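Local structure of penicillin-binding protein PbpB (Mycobacterium tuberculosis, 6KGU) at residues 405-410 with 428-433; 272-277 with 339-344; 288-293 with 314-319. The protein synthesises cross-linked peptidoglycan for the mycobacterial cell wall and is a penicillin-binding protein of the transpeptidase family, held here in complex with aztreonam. All coordinates share one frame; numbering follows the deposited sequence.

How the contacts relate
All three contacts lie in the transpeptidase domain. Contact 2 packs helix 272-281, which follows S269, the acyl-ester serine by similarity, against helix 338-347; the side chains of A275 and S269 are about 10 Å apart, and the side chain of Y341 lies about 11 Å from the bound aztreonam. Contact 1, a small two-stranded sheet at the surface, has its centre about 17 Å from that of the buried contact 2 and touches it where V433 CG1 packs on M344 SD at 3.7 Å. Contact 3 falls between the two helices of contact 2 in sequence, with nearest atoms about 7 Å from it. Contacts 1 and 3 lie about 31 Å apart between centres.

Contact 1 (405-410 with 428-433)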
loop_
_atom_site.group_PDB
_atom_site.type_symbol
_atom_site.label_atom_id
_atom_site.label_comp_id
_atom_site.label_asym_id
_atom_site.label_seq_id
_atom_site.Cartn_x
_atom_site.Cartn_y
_atom_site.Cartn_z
ATOM N N VAL A 405 -8.374 6.104 13.156
ATOM C CA VAL A 405 -9.489 5.234 12.796
ATOM C C VAL A 405 -9.178 4.574 11.457
ATOM O O VAL A 405 -9.176 5.232 10.410
ATOM C CB VAL A 405 -10.818 5.994 12.747
ATOM C CG1 VAL A 405 -11.907 5.068 12.273
ATOM C CG2 VAL A 405 -11.143 6.564 14.128
ATOM N N ARG A 406 -8.940 3.269 11.493
ATOM C CA ARG A 406 -8.675 2.519 10.276
ATOM C C ARG A 406 -9.980 2.263 9.545
ATOM O O ARG A 406 -10.962 1.819 10.149
ATOM C CB ARG A 406 -7.990 1.201 10.606
ATOM C CG ARG A 406 -7.474 0.441 9.377
ATOM C CD ARG A 406 -6.511 -0.646 9.801
ATOM N NE ARG A 406 -7.127 -1.708 10.597
ATOM C CZ ARG A 406 -7.844 -2.715 10.097
ATOM N NH1 ARG A 406 -8.064 -2.808 8.791
ATOM N NH2 ARG A 406 -8.335 -3.643 10.906
ATOM N N VAL A 407 -9.996 2.561 8.251
ATOM C CA VAL A 407 -11.150 2.278 7.407
ATOM C C VAL A 407 -10.679 1.298 6.335
ATOM O O VAL A 407 -9.899 1.676 5.447
ATOM C CB VAL A 407 -11.742 3.563 6.798
ATOM C CG1 VAL A 407 -12.996 3.243 5.954
ATOM C CG2 VAL A 407 -12.092 4.583 7.902
ATOM N N PRO A 408 -11.115 0.042 6.383
ATOM C CA PRO A 408 -10.657 -0.954 5.405
ATOM C C PRO A 408 -10.845 -0.450 3.984
ATOM O O PRO A 408 -11.904 0.091 3.636
ATOM C CB PRO A 408 -11.553 -2.163 5.699
ATOM C CG PRO A 408 -11.883 -2.014 7.173
ATOM C CD PRO A 408 -12.081 -0.523 7.338
ATOM N N PRO A 409 -9.819 -0.563 3.146
ATOM C CA PRO A 409 -9.898 0.010 1.800
ATOM C C PRO A 409 -10.925 -0.705 0.944
ATOM O O PRO A 409 -11.160 -1.904 1.091
ATOM C CB PRO A 409 -8.478 -0.185 1.244
ATOM C CG PRO A 409 -7.905 -1.283 2.054
ATOM C CD PRO A 409 -8.513 -1.185 3.414
ATOM N N ARG A 410 -11.522 0.051 0.021
ATOM C CA ARG A 410 -12.511 -0.468 -0.907
ATOM C C ARG A 410 -12.221 0.110 -2.280
ATOM O O ARG A 410 -11.794 1.264 -2.400
ATOM C CB ARG A 410 -13.958 -0.083 -0.480
ATOM C CG ARG A 410 -14.426 -0.690 0.843
ATOM C CD ARG A 410 -14.627 -2.177 0.670
ATOM N NE ARG A 410 -15.150 -2.855 1.855
ATOM C CZ ARG A 410 -14.412 -3.480 2.765
ATOM N NH1 ARG A 410 -13.081 -3.509 2.655
ATOM N NH2 ARG A 410 -15.003 -4.096 3.794
ATOM N N PRO A 428 -17.462 0.206 4.904
ATOM C CA PRO A 428 -17.075 -0.705 5.983
ATOM C C PRO A 428 -17.071 0.026 7.316
ATOM O O PRO A 428 -16.989 1.253 7.383
ATOM C CB PRO A 428 -15.665 -1.149 5.585
ATOM C CG PRO A 428 -15.113 0.035 4.827
ATOM C CD PRO A 428 -16.299 0.681 4.128
ATOM N N ASP A 429 -17.150 -0.754 8.389
ATOM C CA ASP A 429 -17.161 -0.180 9.726
ATOM C C ASP A 429 -15.775 0.320 10.137
ATOM O O ASP A 429 -14.762 -0.345 9.894
ATOM C CB ASP A 429 -17.668 -1.210 10.731
ATOM C CG ASP A 429 -19.189 -1.291 10.755
ATOM O OD1 ASP A 429 -19.844 -0.249 10.541
ATOM O OD2 ASP A 429 -19.727 -2.393 10.976
ATOM N N ASP A 430 -15.762 1.508 10.759
ATOM C CA ASP A 430 -14.598 2.082 11.421
ATOM C C ASP A 430 -13.944 1.089 12.371
ATOM O O ASP A 430 -14.613 0.264 13.004
ATOM C CB ASP A 430 -15.004 3.313 12.243
ATOM C CG ASP A 430 -15.256 4.543 11.399
ATOM O OD1 ASP A 430 -15.039 4.516 10.169
ATOM O OD2 ASP A 430 -15.667 5.563 11.985
ATOM N N ILE A 431 -12.624 1.207 12.506
ATOM C CA ILE A 431 -11.857 0.458 13.495
ATOM C C ILE A 431 -10.912 1.430 14.191
ATOM O O ILE A 431 -9.922 1.877 13.592
ATOM C CB ILE A 431 -11.075 -0.709 12.876
ATOM C CG1 ILE A 431 -12.020 -1.603 12.068
ATOM C CG2 ILE A 431 -10.350 -1.485 13.973
ATOM C CD1 ILE A 431 -11.328 -2.510 11.114
ATOM N N ARG A 432 -11.209 1.746 15.453
ATOM C CA ARG A 432 -10.370 2.603 16.284
ATOM C C ARG A 432 -9.103 1.844 16.672
ATOM O O ARG A 432 -9.172 0.832 17.376
ATOM C CB ARG A 432 -11.168 3.037 17.516
ATOM C CG ARG A 432 -10.367 3.676 18.671
ATOM C CD ARG A 432 -9.862 5.070 18.339
ATOM N NE ARG A 432 -10.924 6.000 17.962
ATOM C CZ ARG A 432 -10.694 7.204 17.455
ATOM N NH1 ARG A 432 -9.436 7.621 17.262
ATOM N NH2 ARG A 432 -11.704 7.988 17.111
ATOM N N VAL A 433 -7.949 2.309 16.193
ATOM C CA VAL A 433 -6.654 1.695 16.494
ATOM C C VAL A 433 -5.930 2.437 17.612
ATOM O O VAL A 433 -5.432 1.827 18.555
ATOM C CB VAL A 433 -5.775 1.641 15.222
ATOM C CG1 VAL A 433 -4.418 1.017 15.547
ATOM C CG2 VAL A 433 -6.483 0.902 14.078
#
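V405 holds CG1 anti to its backbone N (chi1 176°), which leaves CG2 beside that N; the two methyls meet different residues of 428-433. CG1 rests against the carboxylate carbon of D430, V405 CG1 to D430 CG 3.5 Å. V405 CG2 sits over the centre of one face of the R432 guanidinium, 3.4 Å from R432 CZ. R432 NH1 also bonds to the carbonyl of V434. On the other face of the strand pair, R406 and I431 lie side by side and point the same way. The R406 chain is extended as far as CD, then bends at chi3 (65°), and I431 CD1 lies over a face of the guanidinium, 3.2 Å from R406 NH2. R406 NE is bonded to the carbonyl of K347, which ties this side chain to the end of helix 338-347. Between the two faces runs the backbone pairing: R406 N donates to I431 O at 2.7 Å and I431 N returns a bond to R406 O at 2.9 Å. Beyond the R406-I431 pair the chains no longer bridge, and P408 packs on P428. The two rings slide past each other in opposite directions, P408 CD lying 4.0 Å from P428 CG, and P428 CG also touches the carbonyl oxygen of P408 at 3.4 Å. The R410 guanidinium lies with one face against P428, R410 NH2 being 3.5 Å from P428 CB. R410 NH1 bonds to P409 O from above the carbonyl plane and also to the carbonyl of T354. The arrangement is a short two-stranded antiparallel sheet, with V405-R432 a non-hydrogen-bonded pair and R406-I431 a hydrogen-bonded one, lying beside helix 390-401 in the transpeptidase domain.

Contact 2 (272-277 with 339-344); sequences KIVAAS and ERYYDM
V274 supplies most of the apolar contact from 272-277, and one methyl serves both partners: V274 CG1 lies 3.6 Å from Y341 CE1 and equally 3.6 Å from M344 CG. Toward Y341 the two side chains cross at about a right angle, and the methyl approaches the ring obliquely. Toward M344 they slide past each other in opposite directions. M344 starts with CG anti to its backbone N (chi1 -176°), which sets CG against the valine, and then bends at both chi2 and chi3. Its terminal CE ends beside the backbone of S277, M344 CE lying 4.1 Å from S277 C. A275 adds a looser touch, its CB 4.3 Å from Y341 CE1. Every touching residue is buried, and the axes of the two helical segments pass 9.8 Å apart at 123°. This is helix-helix packing in the penicillin-binding transpeptidase fold. The 272-277 helix carries K272, consistent with the lysine of the SxxK motif that begins at S269; K272 takes no part in this contact, and its NZ bonds to S324 and N326. Helix 390-401 covers another part of the same helix, with M396 touching V274. No direct hydrogen bond joins the segments, and the polar link goes through a water. That water lies at the edge of the Y341 ring, in its plane, and accepts from Y341 OH at 2.7 Å and from A275 N at 3.0 Å. The tyrosine hydroxyl is thereby coupled to a backbone N-H of the 272-277 helix. Within 272-277, I273 O takes two bonds, from S277 N and from S277 OG, which reach it from opposite faces of the carbonyl plane; the bond from S277 OG to I273 O measures 2.8 Å.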
loop_
_atom_site.group_PDB
_atom_site.type_symbol
_atom_site.label_atom_id
_atom_site.label_comp_id
_atom_site.label_asym_id
_atom_site.label_seq_id
_atom_site.Cartn_x
_atom_site.Cartn_y
_atom_site.Cartn_z
ATOM N N LYS A 272 7.434 -0.512 11.684
ATOM C CA LYS A 272 7.707 0.166 12.940
ATOM C C LYS A 272 6.597 1.131 13.327
ATOM O O LYS A 272 6.518 1.532 14.492
ATOM C CB LYS A 272 9.057 0.889 12.873
ATOM C CG LYS A 272 10.255 -0.092 12.849
ATOM C CD LYS A 272 11.597 0.632 12.873
ATOM C CE LYS A 272 12.770 -0.330 12.691
ATOM N NZ LYS A 272 14.090 0.401 12.675
ATOM N N ILE A 273 5.715 1.481 12.388
ATOM C CA ILE A 273 4.531 2.259 12.744
ATOM C C ILE A 273 3.762 1.609 13.894
ATOM O O ILE A 273 3.184 2.309 14.738
ATOM C CB ILE A 273 3.639 2.462 11.502
ATOM C CG1 ILE A 273 2.529 3.468 11.811
ATOM C CG2 ILE A 273 3.053 1.116 11.012
ATOM C CD1 ILE A 273 1.626 3.751 10.628
ATOM N N VAL A 274 3.771 0.273 13.981
ATOM C CA VAL A 274 3.010 -0.383 15.043
ATOM C C VAL A 274 3.641 -0.107 16.404
ATOM O O VAL A 274 2.948 0.292 17.348
ATOM C CB VAL A 274 2.868 -1.889 14.772
ATOM C CG1 VAL A 274 2.077 -2.548 15.875
ATOM C CG2 VAL A 274 2.153 -2.117 13.411
ATOM N N ALA A 275 4.961 -0.318 16.527
ATOM C CA ALA A 275 5.645 -0.006 17.782
ATOM C C ALA A 275 5.493 1.464 18.145
ATOM O O ALA A 275 5.295 1.805 19.321
ATOM C CB ALA A 275 7.128 -0.373 17.693
ATOM N N ALA A 276 5.631 2.357 17.156
ATOM C CA ALA A 276 5.532 3.786 17.435
ATOM C C ALA A 276 4.164 4.138 17.991
ATOM O O ALA A 276 4.056 4.897 18.960
ATOM C CB ALA A 276 5.799 4.599 16.166
ATOM N N SER A 277 3.110 3.599 17.368
ATOM C CA SER A 277 1.741 3.864 17.786
ATOM C C SER A 277 1.465 3.271 19.157
ATOM O O SER A 277 0.821 3.904 19.999
ATOM C CB SER A 277 0.771 3.277 16.753
ATOM O OG SER A 277 0.971 3.865 15.478
ATOM N N GLU A 339 1.775 -8.750 24.745
ATOM C CA GLU A 339 0.317 -8.774 24.635
ATOM C C GLU A 339 -0.225 -7.499 24.008
ATOM O O GLU A 339 -1.035 -7.546 23.076
ATOM C CB GLU A 339 -0.308 -8.982 26.011
ATOM C CG GLU A 339 -0.270 -10.426 26.483
ATOM C CD GLU A 339 -1.331 -10.716 27.529
ATOM O OE1 GLU A 339 -1.479 -9.907 28.470
ATOM O OE2 GLU A 339 -2.033 -11.744 27.397
ATOM N N ARG A 340 0.167 -6.341 24.539
ATOM C CA ARG A 340 -0.327 -5.103 23.958
ATOM C C ARG A 340 0.216 -4.923 22.544
ATOM O O ARG A 340 -0.487 -4.418 21.667
ATOM C CB ARG A 340 0.027 -3.913 24.852
ATOM C CG ARG A 340 -0.830 -3.824 26.120
ATOM C CD ARG A 340 -0.538 -2.593 26.996
ATOM N NE ARG A 340 0.856 -2.537 27.451
ATOM C CZ ARG A 340 1.295 -1.719 28.411
ATOM N NH1 ARG A 340 0.445 -0.899 29.024
ATOM N NH2 ARG A 340 2.581 -1.717 28.758
ATOM N N TYR A 341 1.451 -5.360 22.292
ATOM C CA TYR A 341 1.980 -5.252 20.940
ATOM C C TYR A 341 1.161 -6.094 19.966
ATOM O O TYR A 341 0.725 -5.605 18.919
ATOM C CB TYR A 341 3.444 -5.664 20.885
ATOM C CG TYR A 341 3.967 -5.451 19.494
ATOM C CD1 TYR A 341 4.335 -4.178 19.060
ATOM C CD2 TYR A 341 4.022 -6.503 18.583
ATOM C CE1 TYR A 341 4.775 -3.967 17.754
ATOM C CE2 TYR A 341 4.459 -6.312 17.296
ATOM C CZ TYR A 341 4.828 -5.043 16.874
ATOM O OH TYR A 341 5.256 -4.865 15.574
ATOM N N TYR A 342 0.943 -7.371 20.291
ATOM C CA TYR A 342 0.153 -8.216 19.404
ATOM C C TYR A 342 -1.260 -7.669 19.223
ATOM O O TYR A 342 -1.828 -7.748 18.126
ATOM C CB TYR A 342 0.111 -9.649 19.931
ATOM C CG TYR A 342 -0.724 -10.573 19.080
ATOM C CD1 TYR A 342 -0.233 -11.073 17.886
ATOM C CD2 TYR A 342 -1.996 -10.959 19.478
ATOM C CE1 TYR A 342 -0.986 -11.925 17.105
ATOM C CE2 TYR A 342 -2.763 -11.818 18.702
ATOM C CZ TYR A 342 -2.246 -12.300 17.521
ATOM O OH TYR A 342 -2.990 -13.151 16.738
ATOM N N ASP A 343 -1.839 -7.088 20.275
ATOM C CA ASP A 343 -3.177 -6.529 20.120
ATOM C C ASP A 343 -3.169 -5.392 19.108
ATOM O O ASP A 343 -4.100 -5.255 18.306
ATOM C CB ASP A 343 -3.725 -6.042 21.463
ATOM C CG ASP A 343 -5.174 -5.583 21.370
ATOM O OD1 ASP A 343 -6.049 -6.447 21.179
ATOM O OD2 ASP A 343 -5.445 -4.368 21.493
ATOM N N MET A 344 -2.107 -4.586 19.110
ATOM C CA MET A 344 -2.027 -3.464 18.182
ATOM C C MET A 344 -1.860 -3.947 16.743
ATOM O O MET A 344 -2.503 -3.411 15.831
ATOM C CB MET A 344 -0.879 -2.540 18.599
ATOM C CG MET A 344 -0.747 -1.295 17.771
ATOM S SD MET A 344 -2.038 -0.111 18.106
ATOM C CE MET A 344 -1.496 0.532 19.682
HETATM O O HOH W 1 6.395 -2.487 14.958
#

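Contact 3 (288-293 with 314-319)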
loop_
_atom_site.group_PDB
_atom_site.type_symbol
_atom_site.label_atom_id
_atom_site.label_comp_id
_atom_site.label_asym_id
_atom_site.label_seq_id
_atom_site.Cartn_x
_atom_site.Cartn_y
_atom_site.Cartn_z
ATOM N N ASP A 288 9.900 13.477 22.239
ATOM C CA ASP A 288 11.136 14.137 22.612
ATOM C C ASP A 288 11.866 13.445 23.765
ATOM O O ASP A 288 12.871 13.975 24.242
ATOM C CB ASP A 288 10.851 15.595 22.969
ATOM C CG ASP A 288 10.048 15.722 24.243
ATOM O OD1 ASP A 288 9.128 14.889 24.445
ATOM O OD2 ASP A 288 10.339 16.640 25.047
ATOM N N GLU A 289 11.403 12.277 24.219
ATOM C CA GLU A 289 12.160 11.551 25.234
ATOM C C GLU A 289 13.549 11.208 24.692
ATOM O O GLU A 289 13.673 10.616 23.616
ATOM C CB GLU A 289 11.429 10.271 25.666
ATOM C CG GLU A 289 12.250 9.461 26.698
ATOM C CD GLU A 289 11.615 8.136 27.137
ATOM O OE1 GLU A 289 10.452 7.857 26.778
ATOM O OE2 GLU A 289 12.307 7.360 27.831
ATOM N N VAL A 290 14.586 11.618 25.413
ATOM C CA VAL A 290 15.964 11.245 25.096
ATOM C C VAL A 290 16.213 9.820 25.585
ATOM O O VAL A 290 16.132 9.543 26.786
ATOM C CB VAL A 290 16.958 12.228 25.735
ATOM C CG1 VAL A 290 18.411 11.825 25.405
ATOM C CG2 VAL A 290 16.644 13.673 25.264
ATOM N N LEU A 291 16.512 8.912 24.657
ATOM C CA LEU A 291 16.829 7.536 24.991
ATOM C C LEU A 291 18.344 7.327 24.989
ATOM O O LEU A 291 19.117 8.224 24.667
ATOM C CB LEU A 291 16.144 6.594 24.008
ATOM C CG LEU A 291 14.654 6.888 23.843
ATOM C CD1 LEU A 291 14.140 6.269 22.551
ATOM C CD2 LEU A 291 13.880 6.364 25.040
ATOM N N GLN A 292 18.765 6.121 25.366
ATOM C CA GLN A 292 20.156 5.689 25.283
ATOM C C GLN A 292 20.162 4.380 24.504
ATOM O O GLN A 292 19.720 3.348 25.018
ATOM C CB GLN A 292 20.775 5.504 26.672
ATOM C CG GLN A 292 20.721 6.753 27.574
ATOM C CD GLN A 292 21.355 7.974 26.910
ATOM O OE1 GLN A 292 22.405 7.880 26.280
ATOM N NE2 GLN A 292 20.697 9.127 27.037
ATOM N N VAL A 293 20.647 4.417 23.267
ATOM C CA VAL A 293 20.443 3.294 22.358
ATOM C C VAL A 293 21.803 2.678 22.028
ATOM O O VAL A 293 22.614 3.299 21.328
ATOM C CB VAL A 293 19.696 3.740 21.093
ATOM C CG1 VAL A 293 19.355 2.539 20.192
ATOM C CG2 VAL A 293 18.417 4.518 21.496
ATOM N N PRO A 314 22.352 9.065 22.127
ATOM C CA PRO A 314 21.176 9.754 22.692
ATOM C C PRO A 314 20.119 10.064 21.633
ATOM O O PRO A 314 19.754 11.220 21.400
ATOM C CB PRO A 314 21.802 11.023 23.286
ATOM C CG PRO A 314 22.943 11.336 22.311
ATOM C CD PRO A 314 23.470 9.987 21.856
ATOM N N TYR A 315 19.636 9.021 20.949
ATOM C CA TYR A 315 18.514 9.201 20.040
ATOM C C TYR A 315 17.266 9.549 20.839
ATOM O O TYR A 315 17.010 8.977 21.899
ATOM C CB TYR A 315 18.261 7.931 19.215
ATOM C CG TYR A 315 19.430 7.498 18.349
ATOM C CD1 TYR A 315 20.224 8.435 17.695
ATOM C CD2 TYR A 315 19.741 6.152 18.194
ATOM C CE1 TYR A 315 21.303 8.035 16.912
ATOM C CE2 TYR A 315 20.816 5.747 17.420
ATOM C CZ TYR A 315 21.591 6.690 16.784
ATOM O OH TYR A 315 22.659 6.282 16.015
ATOM N N THR A 316 16.493 10.498 20.338
ATOM C CA THR A 316 15.150 10.656 20.861
ATOM C C THR A 316 14.267 9.528 20.339
ATOM O O THR A 316 14.629 8.793 19.420
ATOM C CB THR A 316 14.540 11.996 20.455
ATOM O OG1 THR A 316 14.498 12.076 19.024
ATOM C CG2 THR A 316 15.347 13.174 21.040
ATOM N N THR A 317 13.083 9.399 20.937
ATOM C CA THR A 317 12.076 8.502 20.385
ATOM C C THR A 317 11.804 8.843 18.922
ATOM O O THR A 317 11.767 7.960 18.055
ATOM C CB THR A 317 10.813 8.592 21.238
ATOM O OG1 THR A 317 11.100 8.038 22.527
ATOM C CG2 THR A 317 9.659 7.852 20.606
ATOM N N THR A 318 11.643 10.134 18.629
ATOM C CA THR A 318 11.527 10.575 17.237
ATOM C C THR A 318 12.688 10.063 16.390
ATOM O O THR A 318 12.480 9.475 15.321
ATOM C CB THR A 318 11.434 12.104 17.202
ATOM O OG1 THR A 318 10.166 12.493 17.745
ATOM C CG2 THR A 318 11.558 12.653 15.774
ATOM N N GLY A 319 13.918 10.221 16.884
ATOM C CA GLY A 319 15.074 9.761 16.138
ATOM C C GLY A 319 15.143 8.258 15.952
ATOM O O GLY A 319 15.705 7.781 14.965
#
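E289 O is gripped by T317 N, which donates at 3.0 Å and nearly along the C=O axis, and is also approached by T316 CA in a CH...O contact of 3.1 Å. It thus meets the opening of helix 317-323, where T316 is the N-cap: T316 OG1, placed between its backbone N and carbonyl carbon (chi1 59°), accepts from G319 N at 2.9 Å. The same hydroxyl also bonds to the carbonyl of V558 near the C-terminus. A second backbone bond, L291 N to Y315 O, completes a single bridge centred on V290 and T316 that ties this transpeptidase-domain loop to the helix start. L291 O in turn takes a CH...O contact from P314 CA. L291 CD1 reaches T317 OG1 at 3.5 Å, crossing the threonine obliquely, while that hydroxyl is bonded to S285. The carboxylate of E289 is engaged elsewhere, by S285 and in a salt bridge with R335 of helix 326-336. V290 CG1 lies alongside P314 CB. The side chains of V293 and Y315 cross at about a right angle, V293 CB lying 3.8 Å from Y315 CD2, obliquely to the ring.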